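Local coordinates for HydG protein (Carboxydothermus hydrogenoformans, PDB 4RTB) that acts as a radical SAM lyase that makes carbon monoxide and cyanide for [FeFe]-hydrogenase maturation, using S-adenosylmethionine and a [4Fe-4S] cluster, at residues Gln78-Gln83 / Phe306-Ala311; Leu98-Tyr103 / Met144-Ile149; Ile185-Leu190 / Leu232-Arg237; His331-Leu336 / Val379-Asp384; His280-Pro285 / Pro318-Ile323. All coordinates share one frame; numbering follows the deposited sequence.

Contact 1: residues Gln78-Gln83 / Phe306-Ala311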
# COMPACT_ATOMS: atom_id res chain seq x y z
N GLN A 78 24.09 3.89 -0.76
CA GLN A 78 24.46 2.57 -0.26
C GLN A 78 24.16 2.40 1.23
O GLN A 78 23.61 1.37 1.64
CB GLN A 78 25.94 2.29 -0.53
CG GLN A 78 26.22 1.47 -1.79
CD GLN A 78 26.13 2.27 -3.08
OE1 GLN A 78 25.15 2.98 -3.32
NE2 GLN A 78 27.16 2.17 -3.91
N ILE A 79 24.52 3.39 2.04
CA ILE A 79 24.27 3.31 3.48
C ILE A 79 22.77 3.43 3.78
O ILE A 79 22.25 2.79 4.70
CB ILE A 79 25.07 4.38 4.27
CG1 ILE A 79 24.90 4.19 5.78
CG2 ILE A 79 24.67 5.79 3.87
CD1 ILE A 79 25.41 2.86 6.30
N LEU A 80 22.08 4.25 2.99
CA LEU A 80 20.63 4.39 3.11
C LEU A 80 19.94 3.05 2.88
O LEU A 80 19.15 2.60 3.71
CB LEU A 80 20.10 5.43 2.13
CG LEU A 80 18.59 5.53 1.91
CD1 LEU A 80 17.87 5.96 3.18
CD2 LEU A 80 18.28 6.48 0.76
N PHE A 81 20.27 2.42 1.76
CA PHE A 81 19.67 1.13 1.41
C PHE A 81 20.02 0.08 2.46
O PHE A 81 19.16 -0.70 2.87
CB PHE A 81 20.14 0.68 0.02
CG PHE A 81 19.66 1.55 -1.10
CD1 PHE A 81 18.66 2.49 -0.89
CD2 PHE A 81 20.20 1.44 -2.37
CE1 PHE A 81 18.21 3.29 -1.92
CE2 PHE A 81 19.76 2.24 -3.40
CZ PHE A 81 18.76 3.17 -3.18
N TRP A 82 21.27 0.09 2.89
CA TRP A 82 21.74 -0.82 3.93
C TRP A 82 20.87 -0.72 5.19
O TRP A 82 20.34 -1.73 5.68
CB TRP A 82 23.20 -0.51 4.27
CG TRP A 82 23.87 -1.50 5.16
CD1 TRP A 82 24.24 -2.77 4.85
CD2 TRP A 82 24.26 -1.29 6.52
NE1 TRP A 82 24.83 -3.37 5.93
CE2 TRP A 82 24.86 -2.48 6.98
CE3 TRP A 82 24.15 -0.21 7.41
CZ2 TRP A 82 25.35 -2.63 8.27
CZ3 TRP A 82 24.64 -0.35 8.69
CH2 TRP A 82 25.23 -1.55 9.11
N GLN A 83 20.71 0.50 5.69
CA GLN A 83 19.86 0.74 6.85
C GLN A 83 18.41 0.31 6.61
O GLN A 83 17.78 -0.27 7.49
CB GLN A 83 19.90 2.21 7.25
CG GLN A 83 20.77 2.49 8.45
CD GLN A 83 20.31 1.74 9.69
OE1 GLN A 83 19.11 1.59 9.92
NE2 GLN A 83 21.26 1.25 10.48
N PHE A 306 12.92 5.86 -6.65
CA PHE A 306 11.82 5.09 -6.08
C PHE A 306 12.30 4.25 -4.90
O PHE A 306 11.72 4.30 -3.80
CB PHE A 306 11.20 4.18 -7.15
CG PHE A 306 9.81 3.74 -6.83
CD1 PHE A 306 8.94 4.57 -6.14
CD2 PHE A 306 9.36 2.48 -7.22
CE1 PHE A 306 7.65 4.17 -5.85
CE2 PHE A 306 8.07 2.07 -6.93
CZ PHE A 306 7.22 2.92 -6.24
N LYS A 307 13.36 3.48 -5.13
CA LYS A 307 13.99 2.69 -4.09
C LYS A 307 14.36 3.58 -2.91
O LYS A 307 14.21 3.19 -1.74
CB LYS A 307 15.23 1.96 -4.63
CG LYS A 307 14.90 0.89 -5.67
CD LYS A 307 15.96 0.79 -6.77
CE LYS A 307 17.24 0.12 -6.29
NZ LYS A 307 18.20 -0.09 -7.42
N LYS A 308 14.80 4.80 -3.21
CA LYS A 308 15.07 5.80 -2.18
C LYS A 308 13.82 6.17 -1.38
O LYS A 308 13.90 6.38 -0.17
CB LYS A 308 15.67 7.05 -2.79
CG LYS A 308 17.18 7.14 -2.68
CD LYS A 308 17.66 8.50 -3.14
CE LYS A 308 19.10 8.72 -2.74
NZ LYS A 308 19.57 10.05 -3.20
N ILE A 309 12.67 6.28 -2.05
CA ILE A 309 11.44 6.63 -1.35
C ILE A 309 11.04 5.52 -0.40
O ILE A 309 10.76 5.77 0.76
CB ILE A 309 10.24 6.92 -2.28
CG1 ILE A 309 10.68 7.57 -3.59
CG2 ILE A 309 9.24 7.82 -1.58
CD1 ILE A 309 9.53 7.79 -4.56
N VAL A 310 11.02 4.28 -0.89
CA VAL A 310 10.59 3.17 -0.03
C VAL A 310 11.59 2.95 1.10
O VAL A 310 11.22 2.51 2.20
CB VAL A 310 10.37 1.85 -0.82
CG1 VAL A 310 9.93 2.15 -2.25
CG2 VAL A 310 11.63 0.98 -0.81
N ALA A 311 12.85 3.27 0.84
CA ALA A 311 13.89 3.13 1.85
C ALA A 311 13.69 4.15 2.96
O ALA A 311 13.63 3.81 4.14
CB ALA A 311 15.27 3.28 1.23
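Leu80 and Phe81 project from helix 74-91 onto Lys307, Lys308 and Ala311 of helix 303-316, one of the outer helices that surround the parallel barrel sheet. This is helix-on-helix packing, with the local axes 9.7 Å apart at closest approach and their N-to-C directions 46° apart. The Phe81 ring reaches across because its CG stands anti to the carbonyl carbon (chi1 -66°). Ala311 CB meets this ring at the edge, near its plane, while the backbone between Lys307 and Lys308 approaches obliquely, with Lys308 N 3.9 Å from Phe81 CE1. The side chain of Lys307 crosses that of Phe81 at about a right angle, with its CB against Phe81 CZ. Leu80 and Lys308 are crossed in the same way: the leucine uses its CD2 methyl, the lysine the aliphatic part of its extended chain. The charge of Lys308 is carried past the apolar contact; its NZ forms a salt bridge with Asp72 and hydrogen bonds to the carbonyls of Ala68 and Asn71. Helix 330-339 adjoins the same cluster through Leu339, which touches Phe81. The Ala311 methyl lies 4.1 Å from both Leu80 CG and Phe81 CD1.

Contact 2: residues Leu98-Tyr103 / Met144-Ile149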
# COMPACT_ATOMS: atom_id res chain seq x y z
N LEU A 98 0.40 -10.60 0.90
CA LEU A 98 -0.21 -10.53 -0.42
C LEU A 98 -1.72 -10.29 -0.35
O LEU A 98 -2.42 -10.87 0.49
CB LEU A 98 0.07 -11.82 -1.20
CG LEU A 98 1.54 -12.21 -1.39
CD1 LEU A 98 1.66 -13.33 -2.41
CD2 LEU A 98 2.40 -11.02 -1.79
N PHE A 99 -2.20 -9.43 -1.24
CA PHE A 99 -3.63 -9.16 -1.35
C PHE A 99 -4.01 -8.95 -2.81
O PHE A 99 -3.15 -8.73 -3.66
CB PHE A 99 -4.01 -7.93 -0.53
CG PHE A 99 -3.55 -6.63 -1.13
CD1 PHE A 99 -2.26 -6.18 -0.93
CD2 PHE A 99 -4.42 -5.85 -1.89
CE1 PHE A 99 -1.83 -4.98 -1.48
CE2 PHE A 99 -3.99 -4.65 -2.44
CZ PHE A 99 -2.70 -4.22 -2.23
N ALA A 100 -5.30 -9.03 -3.08
CA ALA A 100 -5.82 -8.78 -4.42
C ALA A 100 -6.88 -7.68 -4.39
O ALA A 100 -7.79 -7.71 -3.56
CB ALA A 100 -6.38 -10.05 -5.02
N PRO A 101 -6.75 -6.70 -5.29
CA PRO A 101 -7.73 -5.62 -5.39
C PRO A 101 -8.97 -6.04 -6.16
O PRO A 101 -8.87 -6.59 -7.25
CB PRO A 101 -6.97 -4.52 -6.13
CG PRO A 101 -5.98 -5.26 -6.96
CD PRO A 101 -5.60 -6.49 -6.19
N LEU A 102 -10.14 -5.80 -5.58
CA LEU A 102 -11.39 -6.07 -6.28
C LEU A 102 -12.05 -4.75 -6.67
O LEU A 102 -12.53 -4.00 -5.82
CB LEU A 102 -12.34 -6.91 -5.42
CG LEU A 102 -13.71 -7.23 -6.02
CD1 LEU A 102 -13.59 -7.65 -7.48
CD2 LEU A 102 -14.41 -8.30 -5.20
N TYR A 103 -12.04 -4.48 -7.97
CA TYR A 103 -12.70 -3.30 -8.50
C TYR A 103 -14.20 -3.55 -8.60
O TYR A 103 -14.64 -4.43 -9.34
CB TYR A 103 -12.12 -2.93 -9.87
CG TYR A 103 -10.77 -2.25 -9.78
CD1 TYR A 103 -9.63 -2.97 -9.44
CD2 TYR A 103 -10.64 -0.90 -10.05
CE1 TYR A 103 -8.40 -2.35 -9.35
CE2 TYR A 103 -9.41 -0.27 -9.97
CZ TYR A 103 -8.30 -1.00 -9.62
OH TYR A 103 -7.07 -0.38 -9.54
N MET A 144 -7.98 -18.67 -5.77
CA MET A 144 -6.59 -18.40 -6.10
C MET A 144 -5.67 -18.72 -4.93
O MET A 144 -4.54 -19.16 -5.11
CB MET A 144 -6.45 -16.93 -6.51
CG MET A 144 -5.33 -16.62 -7.48
SD MET A 144 -5.65 -15.02 -8.24
CE MET A 144 -7.25 -15.31 -8.98
N GLY A 145 -6.18 -18.50 -3.72
CA GLY A 145 -5.41 -18.70 -2.51
C GLY A 145 -5.38 -17.42 -1.69
O GLY A 145 -5.00 -17.43 -0.52
N HIS A 146 -5.77 -16.32 -2.32
CA HIS A 146 -5.87 -15.02 -1.66
C HIS A 146 -6.91 -15.05 -0.55
O HIS A 146 -7.93 -15.72 -0.67
CB HIS A 146 -6.24 -13.93 -2.67
CG HIS A 146 -5.07 -13.32 -3.37
ND1 HIS A 146 -4.16 -12.51 -2.72
CD2 HIS A 146 -4.68 -13.37 -4.66
CE1 HIS A 146 -3.25 -12.10 -3.59
NE2 HIS A 146 -3.54 -12.61 -4.77
N THR A 147 -6.65 -14.31 0.53
CA THR A 147 -7.61 -14.18 1.61
C THR A 147 -7.83 -12.72 1.98
O THR A 147 -8.68 -12.40 2.81
CB THR A 147 -7.17 -14.95 2.87
OG1 THR A 147 -5.91 -14.44 3.32
CG2 THR A 147 -7.03 -16.43 2.57
N ARG A 148 -7.04 -11.85 1.38
CA ARG A 148 -7.15 -10.42 1.64
C ARG A 148 -7.56 -9.70 0.36
O ARG A 148 -6.96 -9.89 -0.70
CB ARG A 148 -5.83 -9.87 2.18
CG ARG A 148 -5.37 -10.50 3.50
CD ARG A 148 -4.12 -9.79 3.99
NE ARG A 148 -4.30 -8.35 3.85
CZ ARG A 148 -3.62 -7.43 4.52
NH1 ARG A 148 -2.69 -7.78 5.40
NH2 ARG A 148 -3.88 -6.15 4.31
N ILE A 149 -8.59 -8.87 0.47
CA ILE A 149 -9.13 -8.17 -0.69
C ILE A 149 -9.12 -6.66 -0.47
O ILE A 149 -9.33 -6.19 0.64
CB ILE A 149 -10.57 -8.66 -1.00
CG1 ILE A 149 -10.58 -10.16 -1.27
CG2 ILE A 149 -11.17 -7.91 -2.19
CD1 ILE A 149 -11.91 -10.70 -1.77
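Ala100 and Arg148 are joined by the one hydrogen bond between residues 98-103 and 144-149, from Ala100 N to Arg148 O at 3.0 Å and nearly straight (169°). Weaker CA-H...O contacts lie beside it: Phe99 CA approaches the same Arg148 O, and Ile149 CA lies 3.2 Å from Ala100 O. A CH-pi contact follows, with Ala100 CB over the centre of one face of the His146 imidazole, 3.7 Å from the centroid. The His146 CE1 corner of that ring reaches the backbone of Phe99, and NE2 is hydrogen-bonded to Ala346 O, which helps fix the ring's rotation. These residues pair strands 95-105 and 148-153 in parallel, the first beta-alpha-beta unit of the radical SAM barrel; the connection between them holds the cluster cysteines Cys108, Cys112 and Cys115 and then helix 131-144. That helix ends in a Schellman motif at Gly145, whose positive phi turns the chain toward the short loop before the second strand. Apolar contacts flank the pairing. Ile149 CG2, anti to the backbone N, packs against Leu102 CB at 3.6 Å, while Arg148 CB meets Phe99 CB at 3.8 Å.

Contact 3: residues Ile185-Leu190 / Leu232-Arg237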
# COMPACT_ATOMS: atom_id res chain seq x y z
N ILE A 185 -12.16 3.80 -0.67
CA ILE A 185 -13.32 4.58 -1.09
C ILE A 185 -13.08 6.08 -0.88
O ILE A 185 -12.47 6.48 0.11
CB ILE A 185 -14.59 4.13 -0.32
CG1 ILE A 185 -15.09 2.79 -0.87
CG2 ILE A 185 -15.70 5.17 -0.41
CD1 ILE A 185 -15.30 2.78 -2.36
N ALA A 186 -13.55 6.89 -1.83
CA ALA A 186 -13.49 8.35 -1.74
C ALA A 186 -14.00 8.88 -0.39
O ALA A 186 -14.82 8.23 0.26
CB ALA A 186 -14.30 8.95 -2.88
N PRO A 187 -13.49 10.05 0.03
CA PRO A 187 -13.80 10.64 1.35
C PRO A 187 -15.29 10.70 1.68
O PRO A 187 -16.13 10.98 0.82
CB PRO A 187 -13.24 12.06 1.23
CG PRO A 187 -12.12 11.93 0.27
CD PRO A 187 -12.55 10.89 -0.73
N LEU A 188 -15.61 10.44 2.94
CA LEU A 188 -16.99 10.42 3.41
C LEU A 188 -17.18 11.40 4.57
O LEU A 188 -16.22 11.91 5.13
CB LEU A 188 -17.38 9.01 3.86
CG LEU A 188 -17.09 7.86 2.89
CD1 LEU A 188 -17.45 6.53 3.53
CD2 LEU A 188 -17.84 8.06 1.58
N THR A 189 -18.44 11.65 4.92
CA THR A 189 -18.75 12.43 6.11
C THR A 189 -18.61 11.55 7.35
O THR A 189 -18.47 10.33 7.23
CB THR A 189 -20.18 13.00 6.05
OG1 THR A 189 -21.13 11.93 6.11
CG2 THR A 189 -20.39 13.79 4.77
N LEU A 190 -18.65 12.17 8.52
CA LEU A 190 -18.58 11.44 9.78
C LEU A 190 -19.67 10.37 9.89
O LEU A 190 -19.42 9.27 10.39
CB LEU A 190 -18.68 12.40 10.96
CG LEU A 190 -17.38 12.67 11.71
CD1 LEU A 190 -17.31 14.12 12.16
CD2 LEU A 190 -17.26 11.73 12.90
N LEU A 232 -7.92 15.82 2.66
CA LEU A 232 -6.80 15.76 3.59
C LEU A 232 -7.19 15.25 4.97
O LEU A 232 -6.56 14.33 5.49
CB LEU A 232 -6.14 17.13 3.72
CG LEU A 232 -4.85 17.06 4.52
CD1 LEU A 232 -3.91 16.00 3.94
CD2 LEU A 232 -4.17 18.40 4.54
N ASN A 233 -8.22 15.84 5.57
CA ASN A 233 -8.65 15.39 6.89
C ASN A 233 -9.79 14.37 6.83
O ASN A 233 -10.61 14.28 7.75
CB ASN A 233 -9.06 16.57 7.78
CG ASN A 233 -9.79 17.66 7.02
OD1 ASN A 233 -10.86 17.42 6.45
ND2 ASN A 233 -9.23 18.86 7.02
N ALA A 234 -9.82 13.59 5.75
CA ALA A 234 -10.79 12.51 5.61
C ALA A 234 -10.47 11.38 6.58
O ALA A 234 -11.37 10.81 7.21
CB ALA A 234 -10.81 11.99 4.18
N VAL A 235 -9.19 11.07 6.69
CA VAL A 235 -8.73 10.03 7.60
C VAL A 235 -8.99 10.42 9.05
O VAL A 235 -9.25 9.56 9.89
CB VAL A 235 -7.24 9.71 7.40
CG1 VAL A 235 -7.07 8.38 6.70
CG2 VAL A 235 -6.56 10.83 6.62
N GLU A 236 -8.92 11.71 9.35
CA GLU A 236 -9.27 12.21 10.68
C GLU A 236 -10.71 11.86 11.02
O GLU A 236 -11.00 11.32 12.09
CB GLU A 236 -9.07 13.72 10.76
CG GLU A 236 -7.91 14.14 11.62
CD GLU A 236 -7.14 15.29 11.01
OE1 GLU A 236 -7.40 16.45 11.39
OE2 GLU A 236 -6.29 15.03 10.14
N ARG A 237 -11.61 12.16 10.09
CA ARG A 237 -13.01 11.83 10.26
C ARG A 237 -13.20 10.33 10.38
O ARG A 237 -14.03 9.86 11.17
CB ARG A 237 -13.84 12.39 9.10
CG ARG A 237 -14.05 13.89 9.19
CD ARG A 237 -14.81 14.42 7.99
NE ARG A 237 -13.91 14.95 6.96
CZ ARG A 237 -13.79 14.43 5.75
NH1 ARG A 237 -14.51 13.38 5.40
NH2 ARG A 237 -12.95 14.98 4.87
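Arg237 lies against the backbone of Leu188 and the side chain of Leu190, and it has more surface buried here than any other residue of the two segments. Its CG is anti to the carbonyl carbon (chi1 -75°), and a bend at chi3 folds the guanidinium back over its own helix, where one face lies offset on Ala234 CA. As modelled, the edge of the group faces Leu188 O, but NH1 sits too close to that oxygen for the placement to be relied on. Trp230 adds a cation-pi contact to the same arginine. Leu190 follows in buried area; its CD2 lies 4.1 Å from Arg237 O, and Leu190 CG is 4.4 Å from Arg237 CG, a loose van der Waals contact near the surface. Pro187 comes third. Its CB meets Ala234 CB at 3.8 Å, setting the pyrrolidine ring on the first turn of helix 234-240. Pro187 also touches Arg231, which binds S-adenosylmethionine, and its side chain is about 5 Å from the bound cofactor, so this contact borders the cofactor pocket. Residues 185-190 form the loop leading from strand 180-184 into helix 190-197, where Thr189 is the N-cap, its OG1 bonded to Gly192 N and also hydrogen-bonded to Glu158 OE2. The loop passes between Leu162 of helix 158-175, which touches Leu188, and the two successive helices 228-232 and 234-240.

Contact 4: residues His331-Leu336 / Val379-Asp384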
# COMPACT_ATOMS: atom_id res chain seq x y z
N HIS A 331 12.19 -8.15 -10.75
CA HIS A 331 13.51 -7.83 -10.22
C HIS A 331 13.50 -6.60 -9.33
O HIS A 331 14.17 -6.57 -8.29
CB HIS A 331 14.51 -7.65 -11.37
CG HIS A 331 14.28 -6.41 -12.19
ND1 HIS A 331 14.83 -5.19 -11.87
CD2 HIS A 331 13.58 -6.22 -13.33
CE1 HIS A 331 14.46 -4.30 -12.77
NE2 HIS A 331 13.70 -4.90 -13.67
N LEU A 332 12.75 -5.58 -9.73
CA LEU A 332 12.65 -4.36 -8.93
C LEU A 332 11.68 -4.56 -7.78
O LEU A 332 11.93 -4.10 -6.67
CB LEU A 332 12.20 -3.19 -9.79
CG LEU A 332 12.00 -1.92 -8.97
CD1 LEU A 332 13.34 -1.29 -8.64
CD2 LEU A 332 11.10 -0.95 -9.69
N ARG A 333 10.58 -5.24 -8.07
CA ARG A 333 9.55 -5.56 -7.08
C ARG A 333 10.16 -6.16 -5.81
O ARG A 333 9.94 -5.65 -4.70
CB ARG A 333 8.53 -6.51 -7.69
CG ARG A 333 7.34 -6.85 -6.81
CD ARG A 333 7.23 -8.36 -6.60
NE ARG A 333 6.78 -9.09 -7.78
CZ ARG A 333 7.10 -10.35 -8.04
NH1 ARG A 333 7.90 -11.02 -7.21
NH2 ARG A 333 6.65 -10.95 -9.13
N ASP A 334 10.95 -7.21 -5.97
CA ASP A 334 11.51 -7.89 -4.81
C ASP A 334 12.69 -7.14 -4.19
O ASP A 334 13.02 -7.35 -3.02
CB ASP A 334 11.90 -9.32 -5.19
CG ASP A 334 10.70 -10.15 -5.61
OD1 ASP A 334 10.86 -11.07 -6.45
OD2 ASP A 334 9.59 -9.88 -5.11
N GLU A 335 13.31 -6.25 -4.96
CA GLU A 335 14.29 -5.32 -4.39
C GLU A 335 13.57 -4.37 -3.43
O GLU A 335 14.05 -4.09 -2.33
CB GLU A 335 15.02 -4.53 -5.48
CG GLU A 335 16.51 -4.84 -5.59
CD GLU A 335 17.33 -3.66 -6.09
OE1 GLU A 335 17.14 -3.23 -7.24
OE2 GLU A 335 18.18 -3.16 -5.31
N LEU A 336 12.40 -3.89 -3.85
CA LEU A 336 11.59 -3.01 -3.03
C LEU A 336 11.10 -3.75 -1.79
O LEU A 336 11.01 -3.18 -0.71
CB LEU A 336 10.41 -2.45 -3.83
CG LEU A 336 10.78 -1.61 -5.05
CD1 LEU A 336 9.56 -1.29 -5.89
CD2 LEU A 336 11.50 -0.33 -4.62
N VAL A 379 4.47 -16.55 -6.21
CA VAL A 379 4.74 -17.17 -4.92
C VAL A 379 6.01 -18.01 -5.03
O VAL A 379 6.85 -18.02 -4.12
CB VAL A 379 3.57 -18.06 -4.44
CG1 VAL A 379 4.01 -18.98 -3.31
CG2 VAL A 379 2.41 -17.19 -3.99
N GLU A 380 6.14 -18.71 -6.15
CA GLU A 380 7.35 -19.45 -6.48
C GLU A 380 8.56 -18.53 -6.45
O GLU A 380 9.55 -18.78 -5.74
CB GLU A 380 7.20 -20.10 -7.85
CG GLU A 380 7.82 -21.48 -8.01
CD GLU A 380 7.37 -22.16 -9.28
OE1 GLU A 380 6.53 -21.57 -10.01
OE2 GLU A 380 7.83 -23.28 -9.56
N VAL A 381 8.48 -17.44 -7.22
CA VAL A 381 9.56 -16.47 -7.29
C VAL A 381 9.90 -15.91 -5.91
O VAL A 381 11.07 -15.83 -5.54
CB VAL A 381 9.21 -15.31 -8.24
CG1 VAL A 381 10.36 -14.31 -8.30
CG2 VAL A 381 8.88 -15.83 -9.62
N LEU A 382 8.88 -15.53 -5.15
CA LEU A 382 9.09 -15.00 -3.80
C LEU A 382 9.82 -16.01 -2.92
O LEU A 382 10.74 -15.66 -2.18
CB LEU A 382 7.76 -14.62 -3.15
CG LEU A 382 7.12 -13.30 -3.60
CD1 LEU A 382 5.84 -13.05 -2.82
CD2 LEU A 382 8.09 -12.16 -3.43
N ILE A 383 9.40 -17.26 -3.01
CA ILE A 383 9.95 -18.30 -2.16
C ILE A 383 11.40 -18.59 -2.55
O ILE A 383 12.19 -19.03 -1.72
CB ILE A 383 9.10 -19.60 -2.23
CG1 ILE A 383 8.95 -20.21 -0.84
CG2 ILE A 383 9.68 -20.61 -3.21
CD1 ILE A 383 8.17 -21.50 -0.84
N ASP A 384 11.74 -18.31 -3.81
CA ASP A 384 13.12 -18.50 -4.25
C ASP A 384 14.03 -17.34 -3.86
O ASP A 384 15.23 -17.51 -3.67
CB ASP A 384 13.17 -18.73 -5.76
CG ASP A 384 13.42 -20.19 -6.12
OD1 ASP A 384 14.59 -20.54 -6.40
OD2 ASP A 384 12.45 -20.97 -6.11
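Asp334 meets Leu382 and Val381 across two helices, carboxylate against methyls. Its OD2 is nearest Leu382 CD2, at 3.2 Å, and its OD1 lies 3.8 Å from Val381 CG1, where the two side chains cross at about a right angle. Arg333 joins from beside it, with NH1 4.0 Å from Leu382 CD2. Holding the carboxylate in place is a salt bridge within helix 330-339: Arg333 NH1 gives a 2.9 Å bond to the syn side of Asp334 OD2, close to the guanidinium plane. Arg333 can reach its neighbour because its chain is bent at chi2 and chi3. Further out, Phe387 touches both Asp334 and Leu382, and Lys385 forms a long, weak ion pair with Asp334 OD1. Helices 330-339 and 375-384 meet on the outside of the barrel, their local axes 11.4 Å apart at closest approach and 53° apart in direction. Because the carboxylate is buried against hydrocarbon, its charge is probably balanced in good part by Arg333, which would let the pair pack on Leu382 at lower cost than a lone carboxylate.

Contact 5: residues His280-Pro285 / Pro318-Ile323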
# COMPACT_ATOMS: atom_id res chain seq x y z
N HIS A 280 -1.80 2.67 9.71
CA HIS A 280 -1.40 1.28 9.59
C HIS A 280 -0.48 1.09 8.39
O HIS A 280 0.55 0.43 8.49
CB HIS A 280 -2.63 0.39 9.48
CG HIS A 280 -2.30 -1.06 9.38
ND1 HIS A 280 -3.16 -1.98 8.81
CD2 HIS A 280 -1.22 -1.76 9.79
CE1 HIS A 280 -2.61 -3.18 8.87
NE2 HIS A 280 -1.43 -3.07 9.46
N THR A 281 -0.88 1.65 7.25
CA THR A 281 -0.12 1.48 6.01
C THR A 281 0.10 2.78 5.25
O THR A 281 -0.76 3.67 5.25
CB THR A 281 -0.81 0.49 5.05
OG1 THR A 281 -1.94 1.12 4.44
CG2 THR A 281 -1.25 -0.78 5.77
N VAL A 282 1.25 2.89 4.60
CA VAL A 282 1.50 3.93 3.62
C VAL A 282 1.65 3.29 2.24
O VAL A 282 2.56 2.49 2.01
CB VAL A 282 2.77 4.75 3.94
CG1 VAL A 282 3.09 5.69 2.79
CG2 VAL A 282 2.60 5.52 5.24
N SER A 283 0.74 3.62 1.33
CA SER A 283 0.77 3.09 -0.03
C SER A 283 1.59 3.99 -0.94
O SER A 283 1.31 5.19 -1.03
CB SER A 283 -0.65 2.94 -0.58
OG SER A 283 -1.47 2.17 0.29
N VAL A 284 2.59 3.43 -1.61
CA VAL A 284 3.43 4.24 -2.49
C VAL A 284 3.35 3.80 -3.95
O VAL A 284 4.09 2.92 -4.39
CB VAL A 284 4.90 4.23 -2.03
CG1 VAL A 284 5.10 5.25 -0.93
CG2 VAL A 284 5.32 2.84 -1.57
N PRO A 285 2.44 4.42 -4.72
CA PRO A 285 2.30 4.14 -6.15
C PRO A 285 2.96 5.19 -7.04
O PRO A 285 2.73 6.39 -6.88
CB PRO A 285 0.78 4.14 -6.35
CG PRO A 285 0.23 4.99 -5.20
CD PRO A 285 1.34 5.27 -4.23
N PRO A 318 9.16 2.96 10.76
CA PRO A 318 9.55 1.55 10.80
C PRO A 318 8.40 0.60 11.09
O PRO A 318 8.31 -0.46 10.47
CB PRO A 318 10.60 1.51 11.92
CG PRO A 318 10.25 2.66 12.80
CD PRO A 318 9.73 3.72 11.89
N TYR A 319 7.52 0.97 12.02
CA TYR A 319 6.41 0.11 12.41
C TYR A 319 5.18 0.35 11.53
O TYR A 319 4.11 -0.21 11.77
CB TYR A 319 6.06 0.32 13.88
CG TYR A 319 7.18 -0.06 14.82
CD1 TYR A 319 8.12 0.87 15.23
CD2 TYR A 319 7.30 -1.36 15.30
CE1 TYR A 319 9.15 0.53 16.08
CE2 TYR A 319 8.33 -1.72 16.16
CZ TYR A 319 9.25 -0.77 16.54
OH TYR A 319 10.28 -1.12 17.40
N THR A 320 5.35 1.17 10.50
CA THR A 320 4.28 1.45 9.55
C THR A 320 4.48 0.64 8.28
O THR A 320 5.50 0.79 7.60
CB THR A 320 4.21 2.94 9.20
OG1 THR A 320 4.09 3.72 10.40
CG2 THR A 320 3.02 3.23 8.29
N GLY A 321 3.52 -0.22 7.96
CA GLY A 321 3.59 -1.03 6.76
C GLY A 321 3.67 -0.18 5.50
O GLY A 321 3.19 0.95 5.48
N ILE A 322 4.29 -0.73 4.46
CA ILE A 322 4.38 -0.04 3.18
C ILE A 322 3.77 -0.90 2.08
O ILE A 322 4.14 -2.06 1.92
CB ILE A 322 5.85 0.30 2.83
CG1 ILE A 322 6.42 1.31 3.82
CG2 ILE A 322 5.94 0.84 1.41
CD1 ILE A 322 7.86 1.69 3.55
N ILE A 323 2.83 -0.33 1.34
CA ILE A 323 2.12 -1.08 0.31
C ILE A 323 2.54 -0.69 -1.10
O ILE A 323 2.59 0.49 -1.45
CB ILE A 323 0.60 -0.92 0.44
CG1 ILE A 323 0.14 -1.26 1.86
CG2 ILE A 323 -0.12 -1.79 -0.58
CD1 ILE A 323 -1.37 -1.39 2.00
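Val282 and Gly321 begin a run of three sound backbone hydrogen bonds: Val282 N to Gly321 O, Ile323 N to Val282 O and Val284 N to Ile323 O, each 2.9 Å long. A weak fourth, from Gly321 N to His280 O, adds to the run at its start. The bonds pair strands 281-283 and 321-324 in parallel, the axes of residues 281-283 and 321-323 coming within 4.5 Å, with helix 303-316 as the crossover of a beta-alpha-beta unit in the barrel. The pairing matches Thr281 with Gly321, Val282 with Ile322 and Ser283 with Ile323, and CA-H...O contacts fill the steps between the bonds. On the other edge His280 is bonded to Ile246, and Thr281 and Ser283 to Ile248, so strand 281-283 lies inside the sheet. The face bearing Val282 and Ile322 is turned to the helix: Leu313 touches Val282, Val284 and Ile322, and Val284 CG2 packs against Ile322 CG2 at 3.6 Å. Val282 CG2 meets Thr320 CG2 at 3.8 Å. The face of Thr281, Ser283 and Ile323 is directed into the barrel, where Gln205 and Gln343 lie nearby and the Ser283 side chain is about 8 Å from bound S-adenosylmethionine. There Ile323 CG1, anti to the carbonyl carbon, carries CD1 back along the strand to within 3.5 Å of Thr281 OG1, while Ser283 OG lies 3.7 Å from Ile323 CB.

In the fold
Contacts 2 and 5 both belong to the parallel barrel sheet, their centres about 17 Å apart, and meet where Phe99 CE1 packs on Ile323 CG2. Contacts 1 and 4 lie outside it among the helices. Contact 1 is tied to contact 5 by helix 303-316, with Phe306 against Val284, and to contact 4 through Leu336, which touches Phe306, Lys307 and Val310. Contact 4 in turn reaches contact 2 where Leu98 packs on Val379 and Leu382. Contact 3 touches none of the others, but is nearest the chemistry: Pro187 is about 7 Å from the iron-sulfur cluster, side chain to cluster, against about 13 Å for Ser283 of contact 5.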